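Lipoxygenase (Cyanothece sp., PDB 5EK8) probably works as a 9R-lipoxygenase, using a non-heme iron to insert molecular oxygen into polyunsaturated fatty acids. Local coordinates at residues K40-I45 against S84-K89; L73-R78 against L115-I120; T307-Q312 against E337-A342. All blocks are in the same frame, centred on the assembly; numbering follows the deposited sequence.

Contact 1: residues K40-I45 against S84-K89; sequences KTQEAI and SDYLGK
Tyr86 turns one face of its ring to Gln42, whose CB lies over the ring centre, 3.4 Å from the centroid and 10° off the normal, in a CH-pi contact. The two side chains run past each other in opposite directions, and the bend of Gln42 at chi2 (-71°) lays its CD back over the inner end of the tyrosine, with amide and ring planes 25° apart. Ile45 meets Tyr86 tip to tip, its CD1 3.4 Å from CE2. Leu87 points its own side chain away but gives its carbonyl to the contact, O lying 3.4 Å from Ile45 CD1. Gly88, which shares with Leu87 a classic beta bulge facing Val75, brings its CA to 3.7 Å from Ile45 CG1, while its N lies over the opposite face of the Tyr86 ring, toward the rim. Lys89 comes last: bent at chi3, it donates a hydrogen bond from NZ to Gln42 O at 3.2 Å. The loop between helix 24-36 and strand 53-61 is so laid on strand 82-91, outermost in its four-stranded antiparallel sheet: Gln42 covers one face of the tyrosine ring, Ile45 meets its tip, and a long, flexible amine satisfies a backbone carbonyl.

Contact 2: residues L73-R78 against L115-I120; sequences LEVWDR and LELRVI
Glu74 with Arg118 and Trp76 with Glu116 form the hydrogen-bonded pairs of two antiparallel strands at the middle of the four-stranded sheet of what is probably the PLAT domain, near the N terminus. Glu74 and Arg118 exchange backbone bonds in both directions; in the other pair Trp76 N bonds firmly to Glu116 O, while the return bond from Glu116 N is weak. On the face carrying these four side chains, the guanidinium of Arg118 lies flat on the indole of Trp76, planes 4° apart, with CZ 3.6 Å from the centroid of the five-membered ring: a stack and a cation-pi contact. The guanidinium's rotation is fixed at its edge by a salt bridge in which NE and NH2 both donate to Glu116 OE1, NE at 2.9 Å. The indole is held likewise by its NE1, which donates to Glu74 OE1 at 2.9 Å, close to the ring plane. Ile120 CG1 covers the aliphatic part of Glu74, 3.6 Å from its CG. An alanine in place of Trp76 would probably leave Glu74 OE1 without its indole donor and bare one face of the Arg118 guanidinium. The face of the sheet carrying Leu73, Val75 and Leu117 is apolar: Val75 CG1 meets Leu115 CD2 at 3.8 Å and Leu73 CD2 meets Leu117 CD2 at 4.0 Å, with Phe98, Ile100 and Tyr102 of strand 97-102 packed against this layer. The sheet is therefore two-sided: opposite these aliphatics, an arginine-glutamate salt bridge and a second glutamate gather round a tryptophan whose ring face is likely to favour the arginine's positive charge.

Contact 3: residues T307-Q312 against E337-A342; sequences TMITIQ and EKWLQA
Ile309 meets the far end of the Trp339 indole, its CG1 lying 3.5 Å from CZ3 and 3.7 Å from CH2. The two side chains cross at about a right angle, and the isoleucine CD1 touches the same pair of ring atoms. The backbone of the strand comes to the rim of the indole: Met308 C is at its edge, 4.0 Å from CZ3. One helical turn on, Ala342 takes the methyls of two isoleucines. Ile311 CD1 lies 3.8 Å from Ala342 CB, and Ile309 CG2 is 4.2 Å from that same CB. A small residue suits this point, since a bare methyl lets both branched chains come up to the helix.

What positions the indole lies outside this first layer. Its NE1 hydrogen-bonds to Asp247 OD2, and Pro333 packs against it, while CG, anti to the backbone N (chi1 173°), starts the indole off beside the carbonyl carbon. Within the strand, Thr307 and Met308 form a classic beta bulge facing Tyr296 of the neighbouring strand 291-300.

The short segment axes of strand and helix pass 9.3 Å apart at 70°. Ile309 also touches Lys343 and Ile311 touches Ile345, farther along the helix, and Tyr331 of edge strand 329-331 packs on Ala342. The start of helix 337-377 therefore lies across strands 303-313 and 329-331 at one end of their antiparallel sheet.

How the contacts relate
From the N terminus, the loop after helix 24-36 reaches contact 1 at residues 40-45, which meet strand 82-91 with 38 residues between the two segments. Contact 2 starts within the chain span closed by contact 1, at 73-78, and closes beyond it at 115-120, so the two cross along the chain. Strand 72-79 stands between strands 82-91 and 115-126, and the contacts touch through probable Gly88 O to Val75 N and Asp85 O to Asp77 N hydrogen bonds. Contact 3 follows in series, on the opposite side of the chain's centre, its centre 67 Å from that of contact 2. It closes a short span of 24 residues and joins a different antiparallel sheet to helix 337-377.

Contact 1: residues K40-I45 against S84-K89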
loop_
_atom_site.group_PDB
_atom_site.type_symbol
_atom_site.label_atom_id
_atom_site.label_comp_id
_atom_site.label_asym_id
_atom_site.label_seq_id
_atom_site.Cartn_x
_atom_site.Cartn_y
_atom_site.Cartn_z
ATOM N N LYS A 40 -2.041 -27.706 11.853
ATOM C CA LYS A 40 -1.624 -29.018 11.389
ATOM C C LYS A 40 -2.659 -29.562 10.432
ATOM O O LYS A 40 -3.805 -29.772 10.819
ATOM C CB LYS A 40 -1.439 -29.978 12.565
ATOM C CG LYS A 40 -0.410 -29.540 13.593
ATOM C CD LYS A 40 -0.977 -28.529 14.581
ATOM C CE LYS A 40 0.093 -28.043 15.551
ATOM N NZ LYS A 40 1.274 -27.440 14.859
ATOM N N THR A 41 -2.271 -29.782 9.182
ATOM C CA THR A 41 -3.225 -30.294 8.210
ATOM C C THR A 41 -3.545 -31.758 8.514
ATOM O O THR A 41 -2.660 -32.613 8.535
ATOM C CB THR A 41 -2.714 -30.145 6.761
ATOM O OG1 THR A 41 -2.250 -31.408 6.272
ATOM C CG2 THR A 41 -1.596 -29.109 6.686
ATOM N N GLN A 42 -4.821 -32.026 8.773
ATOM C CA GLN A 42 -5.278 -33.357 9.148
ATOM C C GLN A 42 -5.521 -34.214 7.914
ATOM O O GLN A 42 -5.754 -33.690 6.826
ATOM C CB GLN A 42 -6.552 -33.263 9.984
ATOM C CG GLN A 42 -6.450 -32.303 11.152
ATOM C CD GLN A 42 -5.554 -32.830 12.247
ATOM O OE1 GLN A 42 -5.349 -34.038 12.365
ATOM N NE2 GLN A 42 -5.005 -31.927 13.050
ATOM N N GLU A 43 -5.476 -35.530 8.088
ATOM C CA GLU A 43 -5.643 -36.447 6.968
ATOM C C GLU A 43 -7.102 -36.850 6.778
ATOM O O GLU A 43 -7.904 -36.781 7.710
ATOM C CB GLU A 43 -4.771 -37.685 7.169
ATOM C CG GLU A 43 -3.969 -38.079 5.941
ATOM C CD GLU A 43 -2.666 -38.771 6.295
ATOM O OE1 GLU A 43 -2.356 -38.880 7.500
ATOM O OE2 GLU A 43 -1.949 -39.203 5.366
ATOM N N ALA A 44 -7.439 -37.265 5.562
ATOM C CA ALA A 44 -8.799 -37.669 5.232
ATOM C C ALA A 44 -9.235 -38.855 6.077
ATOM O O ALA A 44 -8.458 -39.780 6.316
ATOM C CB ALA A 44 -8.908 -38.007 3.752
ATOM N N ILE A 45 -10.483 -38.824 6.530
ATOM C CA ILE A 45 -11.028 -39.913 7.326
ATOM C C ILE A 45 -11.450 -41.069 6.428
ATOM O O ILE A 45 -12.617 -41.186 6.054
ATOM C CB ILE A 45 -12.229 -39.455 8.167
ATOM C CG1 ILE A 45 -11.861 -38.216 8.983
ATOM C CG2 ILE A 45 -12.684 -40.571 9.094
ATOM C CD1 ILE A 45 -11.068 -38.523 10.228
ATOM N N SER A 84 -8.128 -30.907 22.255
ATOM C CA SER A 84 -9.187 -31.181 21.291
ATOM C C SER A 84 -8.827 -32.359 20.394
ATOM O O SER A 84 -7.648 -32.671 20.212
ATOM C CB SER A 84 -9.464 -29.941 20.438
ATOM O OG SER A 84 -9.938 -28.872 21.238
ATOM N N ASP A 85 -9.841 -33.012 19.829
ATOM C CA ASP A 85 -9.583 -34.164 18.962
ATOM C C ASP A 85 -10.135 -33.962 17.552
ATOM O O ASP A 85 -11.241 -33.473 17.384
ATOM C CB ASP A 85 -10.174 -35.437 19.571
ATOM C CG ASP A 85 -9.671 -35.701 20.980
ATOM O OD1 ASP A 85 -8.446 -35.891 21.149
ATOM O OD2 ASP A 85 -10.505 -35.728 21.915
ATOM N N TYR A 86 -9.369 -34.342 16.536
ATOM C CA TYR A 86 -9.827 -34.194 15.158
ATOM C C TYR A 86 -10.799 -35.305 14.768
ATOM O O TYR A 86 -10.552 -36.486 15.028
ATOM C CB TYR A 86 -8.638 -34.170 14.199
ATOM C CG TYR A 86 -9.014 -34.343 12.745
ATOM C CD1 TYR A 86 -9.580 -33.297 12.019
ATOM C CD2 TYR A 86 -8.797 -35.554 12.093
ATOM C CE1 TYR A 86 -9.917 -33.455 10.684
ATOM C CE2 TYR A 86 -9.131 -35.721 10.766
ATOM C CZ TYR A 86 -9.690 -34.673 10.065
ATOM O OH TYR A 86 -10.016 -34.851 8.741
ATOM N N LEU A 87 -11.903 -34.916 14.134
ATOM C CA LEU A 87 -12.975 -35.855 13.812
ATOM C C LEU A 87 -13.233 -35.988 12.309
ATOM O O LEU A 87 -13.618 -37.062 11.842
ATOM C CB LEU A 87 -14.269 -35.442 14.523
ATOM C CG LEU A 87 -14.176 -35.328 16.048
ATOM C CD1 LEU A 87 -15.539 -35.061 16.653
ATOM C CD2 LEU A 87 -13.538 -36.579 16.665
ATOM N N GLY A 88 -13.025 -34.908 11.556
ATOM C CA GLY A 88 -13.260 -34.939 10.121
ATOM C C GLY A 88 -13.036 -33.631 9.385
ATOM O O GLY A 88 -13.061 -32.555 9.981
ATOM N N LYS A 89 -12.826 -33.730 8.075
ATOM C CA LYS A 89 -12.550 -32.566 7.233
ATOM C C LYS A 89 -13.662 -32.310 6.221
ATOM O O LYS A 89 -14.627 -33.066 6.147
ATOM C CB LYS A 89 -11.228 -32.751 6.491
ATOM C CG LYS A 89 -10.042 -32.040 7.108
ATOM C CD LYS A 89 -8.755 -32.527 6.465
ATOM C CE LYS A 89 -8.887 -32.578 4.950
ATOM N NZ LYS A 89 -7.755 -33.304 4.322
#

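Contact 2: residues L73-R78 against L115-I120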
loop_
_atom_site.group_PDB
_atom_site.type_symbol
_atom_site.label_atom_id
_atom_site.label_comp_id
_atom_site.label_asym_id
_atom_site.label_seq_id
_atom_site.Cartn_x
_atom_site.Cartn_y
_atom_site.Cartn_z
ATOM N N LEU A 73 -13.367 -26.640 6.211
ATOM C CA LEU A 73 -13.947 -26.776 7.535
ATOM C C LEU A 73 -13.447 -28.049 8.197
ATOM O O LEU A 73 -13.351 -29.097 7.554
ATOM C CB LEU A 73 -15.474 -26.793 7.453
ATOM C CG LEU A 73 -16.259 -25.534 7.822
ATOM C CD1 LEU A 73 -15.563 -24.275 7.344
ATOM C CD2 LEU A 73 -17.650 -25.634 7.218
ATOM N N GLU A 74 -13.128 -27.955 9.482
ATOM C CA GLU A 74 -12.712 -29.129 10.236
ATOM C C GLU A 74 -13.633 -29.354 11.433
ATOM O O GLU A 74 -13.927 -28.430 12.193
ATOM C CB GLU A 74 -11.257 -28.990 10.693
ATOM C CG GLU A 74 -10.242 -28.928 9.548
ATOM C CD GLU A 74 -8.797 -28.784 10.025
ATOM O OE1 GLU A 74 -8.581 -28.498 11.224
ATOM O OE2 GLU A 74 -7.874 -28.956 9.198
ATOM N N VAL A 75 -14.106 -30.583 11.588
ATOM C CA VAL A 75 -14.912 -30.932 12.748
ATOM C C VAL A 75 -14.017 -31.471 13.857
ATOM O O VAL A 75 -13.286 -32.441 13.669
ATOM C CB VAL A 75 -15.995 -31.964 12.401
ATOM C CG1 VAL A 75 -16.546 -32.604 13.666
ATOM C CG2 VAL A 75 -17.105 -31.307 11.605
ATOM N N TRP A 76 -14.074 -30.819 15.009
ATOM C CA TRP A 76 -13.265 -31.193 16.158
ATOM C C TRP A 76 -14.133 -31.438 17.377
ATOM O O TRP A 76 -15.217 -30.877 17.500
ATOM C CB TRP A 76 -12.246 -30.096 16.479
ATOM C CG TRP A 76 -11.135 -29.967 15.489
ATOM C CD1 TRP A 76 -11.220 -29.448 14.236
ATOM C CD2 TRP A 76 -9.763 -30.345 15.676
ATOM N NE1 TRP A 76 -9.988 -29.482 13.622
ATOM C CE2 TRP A 76 -9.078 -30.030 14.485
ATOM C CE3 TRP A 76 -9.051 -30.923 16.733
ATOM C CZ2 TRP A 76 -7.713 -30.275 14.319
ATOM C CZ3 TRP A 76 -7.694 -31.161 16.569
ATOM C CH2 TRP A 76 -7.042 -30.846 15.368
ATOM N N ASP A 77 -13.651 -32.272 18.283
ATOM C CA ASP A 77 -14.240 -32.351 19.602
ATOM C C ASP A 77 -13.504 -31.412 20.538
ATOM O O ASP A 77 -12.292 -31.561 20.758
ATOM C CB ASP A 77 -14.190 -33.769 20.152
ATOM C CG ASP A 77 -14.750 -33.856 21.550
ATOM O OD1 ASP A 77 -13.998 -33.613 22.519
ATOM O OD2 ASP A 77 -15.951 -34.154 21.686
ATOM N N ARG A 78 -14.242 -30.445 21.074
ATOM C CA ARG A 78 -13.735 -29.567 22.114
ATOM C C ARG A 78 -14.050 -30.177 23.470
ATOM O O ARG A 78 -15.209 -30.465 23.783
ATOM C CB ARG A 78 -14.351 -28.169 21.999
ATOM C CG ARG A 78 -15.868 -28.182 21.969
ATOM C CD ARG A 78 -16.469 -26.866 22.390
ATOM N NE ARG A 78 -17.897 -27.001 22.671
ATOM C CZ ARG A 78 -18.402 -27.204 23.883
ATOM N NH1 ARG A 78 -17.595 -27.289 24.932
ATOM N NH2 ARG A 78 -19.712 -27.317 24.049
ATOM N N LEU A 115 -19.258 -31.063 19.866
ATOM C CA LEU A 115 -18.765 -30.561 18.586
ATOM C C LEU A 115 -18.233 -29.132 18.594
ATOM O O LEU A 115 -18.647 -28.288 19.389
ATOM C CB LEU A 115 -19.863 -30.685 17.530
ATOM C CG LEU A 115 -20.144 -32.128 17.109
ATOM C CD1 LEU A 115 -21.189 -32.182 16.012
ATOM C CD2 LEU A 115 -18.858 -32.816 16.667
ATOM N N GLU A 116 -17.295 -28.899 17.682
ATOM C CA GLU A 116 -16.645 -27.615 17.473
ATOM C C GLU A 116 -16.245 -27.525 16.009
ATOM O O GLU A 116 -15.556 -28.401 15.491
ATOM C CB GLU A 116 -15.421 -27.462 18.378
ATOM C CG GLU A 116 -14.395 -26.458 17.871
ATOM C CD GLU A 116 -13.184 -26.332 18.791
ATOM O OE1 GLU A 116 -12.059 -26.660 18.354
ATOM O OE2 GLU A 116 -13.357 -25.900 19.952
ATOM N N LEU A 117 -16.693 -26.475 15.334
ATOM C CA LEU A 117 -16.422 -26.318 13.914
ATOM C C LEU A 117 -15.334 -25.282 13.664
ATOM O O LEU A 117 -15.424 -24.152 14.135
ATOM C CB LEU A 117 -17.698 -25.922 13.175
ATOM C CG LEU A 117 -17.679 -26.109 11.660
ATOM C CD1 LEU A 117 -17.602 -27.590 11.311
ATOM C CD2 LEU A 117 -18.907 -25.453 11.036
ATOM N N ARG A 118 -14.302 -25.666 12.924
ATOM C CA ARG A 118 -13.213 -24.748 12.628
ATOM C C ARG A 118 -13.212 -24.315 11.168
ATOM O O ARG A 118 -13.228 -25.146 10.257
ATOM C CB ARG A 118 -11.865 -25.377 12.979
ATOM C CG ARG A 118 -11.730 -25.773 14.434
ATOM C CD ARG A 118 -10.284 -26.046 14.804
ATOM N NE ARG A 118 -10.171 -26.650 16.127
ATOM C CZ ARG A 118 -9.028 -27.073 16.660
ATOM N NH1 ARG A 118 -7.893 -26.954 15.983
ATOM N NH2 ARG A 118 -9.023 -27.615 17.871
ATOM N N VAL A 119 -13.203 -23.004 10.963
ATOM C CA VAL A 119 -13.001 -22.421 9.651
ATOM C C VAL A 119 -11.502 -22.271 9.444
ATOM O O VAL A 119 -10.815 -21.617 10.248
ATOM C CB VAL A 119 -13.701 -21.050 9.501
ATOM C CG1 VAL A 119 -13.571 -20.542 8.073
ATOM C CG2 VAL A 119 -15.176 -21.150 9.900
ATOM N N ILE A 120 -11.021 -22.878 8.359
ATOM C CA ILE A 120 -9.599 -23.014 8.078
ATOM C C ILE A 120 -9.132 -22.178 6.882
ATOM O O ILE A 120 -9.665 -22.284 5.776
ATOM C CB ILE A 120 -9.233 -24.495 7.820
ATOM C CG1 ILE A 120 -9.682 -25.365 8.994
ATOM C CG2 ILE A 120 -7.735 -24.656 7.583
ATOM C CD1 ILE A 120 -9.049 -24.974 10.309
#

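Contact 3: residues T307-Q312 against E337-A342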
loop_
_atom_site.group_PDB
_atom_site.type_symbol
_atom_site.label_atom_id
_atom_site.label_comp_id
_atom_site.label_asym_id
_atom_site.label_seq_id
_atom_site.Cartn_x
_atom_site.Cartn_y
_atom_site.Cartn_z
ATOM N N THR A 307 11.656 26.563 -17.780
ATOM C CA THR A 307 11.559 27.922 -18.302
ATOM C C THR A 307 11.170 28.927 -17.220
ATOM O O THR A 307 11.730 30.022 -17.159
ATOM C CB THR A 307 10.552 28.001 -19.448
ATOM O OG1 THR A 307 9.257 27.624 -18.968
ATOM C CG2 THR A 307 10.964 27.060 -20.560
ATOM N N MET A 308 10.207 28.563 -16.378
ATOM C CA MET A 308 9.870 29.380 -15.215
ATOM C C MET A 308 9.146 28.579 -14.141
ATOM O O MET A 308 8.760 27.439 -14.354
ATOM C CB MET A 308 9.014 30.587 -15.614
ATOM C CG MET A 308 7.609 30.250 -16.088
ATOM S SD MET A 308 6.619 31.742 -16.353
ATOM C CE MET A 308 7.579 32.594 -17.604
ATOM N N ILE A 309 8.995 29.190 -12.974
ATOM C CA ILE A 309 8.231 28.628 -11.877
ATOM C C ILE A 309 7.447 29.776 -11.288
ATOM O O ILE A 309 8.016 30.808 -10.925
ATOM C CB ILE A 309 9.118 27.979 -10.777
ATOM C CG1 ILE A 309 9.921 26.799 -11.328
ATOM C CG2 ILE A 309 8.272 27.524 -9.589
ATOM C CD1 ILE A 309 10.839 26.179 -10.310
ATOM N N THR A 310 6.134 29.613 -11.224
ATOM C CA THR A 310 5.293 30.620 -10.614
ATOM C C THR A 310 4.864 30.142 -9.238
ATOM O O THR A 310 4.596 28.948 -9.027
ATOM C CB THR A 310 4.063 30.937 -11.473
ATOM O OG1 THR A 310 3.107 29.873 -11.358
ATOM C CG2 THR A 310 4.473 31.109 -12.923
ATOM N N ILE A 311 4.820 31.080 -8.300
ATOM C CA ILE A 311 4.450 30.760 -6.931
ATOM C C ILE A 311 3.388 31.725 -6.416
ATOM O O ILE A 311 3.584 32.939 -6.401
ATOM C CB ILE A 311 5.669 30.798 -5.985
ATOM C CG1 ILE A 311 6.723 29.774 -6.408
ATOM C CG2 ILE A 311 5.234 30.540 -4.551
ATOM C CD1 ILE A 311 7.988 29.809 -5.556
ATOM N N GLN A 312 2.255 31.177 -5.997
ATOM C CA GLN A 312 1.206 31.999 -5.415
ATOM C C GLN A 312 0.846 31.465 -4.034
ATOM O O GLN A 312 0.307 30.370 -3.907
ATOM C CB GLN A 312 -0.017 32.035 -6.329
ATOM C CG GLN A 312 -1.033 33.064 -5.920
ATOM C CD GLN A 312 -2.168 33.184 -6.899
ATOM O OE1 GLN A 312 -2.694 34.271 -7.102
ATOM N NE2 GLN A 312 -2.551 32.068 -7.518
ATOM N N GLU A 337 19.113 33.331 -6.633
ATOM C CA GLU A 337 18.781 32.615 -5.413
ATOM C C GLU A 337 17.273 32.493 -5.253
ATOM O O GLU A 337 16.796 31.552 -4.628
ATOM C CB GLU A 337 19.402 33.294 -4.183
ATOM C CG GLU A 337 18.587 34.422 -3.569
ATOM C CD GLU A 337 18.775 35.744 -4.289
ATOM O OE1 GLU A 337 19.414 35.754 -5.365
ATOM O OE2 GLU A 337 18.295 36.776 -3.770
ATOM N N LYS A 338 16.518 33.429 -5.821
ATOM C CA LYS A 338 15.065 33.324 -5.767
ATOM C C LYS A 338 14.602 32.238 -6.728
ATOM O O LYS A 338 13.564 31.606 -6.513
ATOM C CB LYS A 338 14.400 34.669 -6.069
ATOM C CG LYS A 338 14.453 35.615 -4.873
ATOM C CD LYS A 338 13.376 36.680 -4.910
ATOM C CE LYS A 338 12.967 37.081 -3.495
ATOM N NZ LYS A 338 14.139 37.157 -2.571
ATOM N N TRP A 339 15.392 32.004 -7.771
ATOM C CA TRP A 339 15.173 30.853 -8.639
ATOM C C TRP A 339 15.413 29.554 -7.865
ATOM O O TRP A 339 14.574 28.644 -7.883
ATOM C CB TRP A 339 16.078 30.925 -9.872
ATOM C CG TRP A 339 16.038 29.694 -10.726
ATOM C CD1 TRP A 339 17.079 28.865 -11.013
ATOM C CD2 TRP A 339 14.894 29.145 -11.397
ATOM N NE1 TRP A 339 16.661 27.841 -11.827
ATOM C CE2 TRP A 339 15.321 27.987 -12.074
ATOM C CE3 TRP A 339 13.551 29.524 -11.494
ATOM C CZ2 TRP A 339 14.457 27.205 -12.837
ATOM C CZ3 TRP A 339 12.692 28.744 -12.250
ATOM C CH2 TRP A 339 13.149 27.599 -12.910
ATOM N N LEU A 340 16.551 29.474 -7.175
ATOM C CA LEU A 340 16.866 28.287 -6.372
ATOM C C LEU A 340 15.803 28.005 -5.299
ATOM O O LEU A 340 15.386 26.855 -5.087
ATOM C CB LEU A 340 18.241 28.443 -5.714
ATOM C CG LEU A 340 19.446 28.398 -6.658
ATOM C CD1 LEU A 340 20.651 29.089 -6.039
ATOM C CD2 LEU A 340 19.771 26.962 -7.026
ATOM N N GLN A 341 15.365 29.067 -4.631
ATOM C CA GLN A 341 14.343 28.974 -3.593
ATOM C C GLN A 341 12.991 28.549 -4.176
ATOM O O GLN A 341 12.255 27.770 -3.560
ATOM C CB GLN A 341 14.224 30.311 -2.854
ATOM C CG GLN A 341 15.429 30.614 -1.967
ATOM C CD GLN A 341 15.635 32.099 -1.726
ATOM O OE1 GLN A 341 14.809 32.928 -2.109
ATOM N NE2 GLN A 341 16.751 32.443 -1.098
ATOM N N ALA A 342 12.678 29.050 -5.370
ATOM C CA ALA A 342 11.486 28.603 -6.087
ATOM C C ALA A 342 11.557 27.101 -6.359
ATOM O O ALA A 342 10.579 26.372 -6.147
ATOM C CB ALA A 342 11.320 29.373 -7.390
#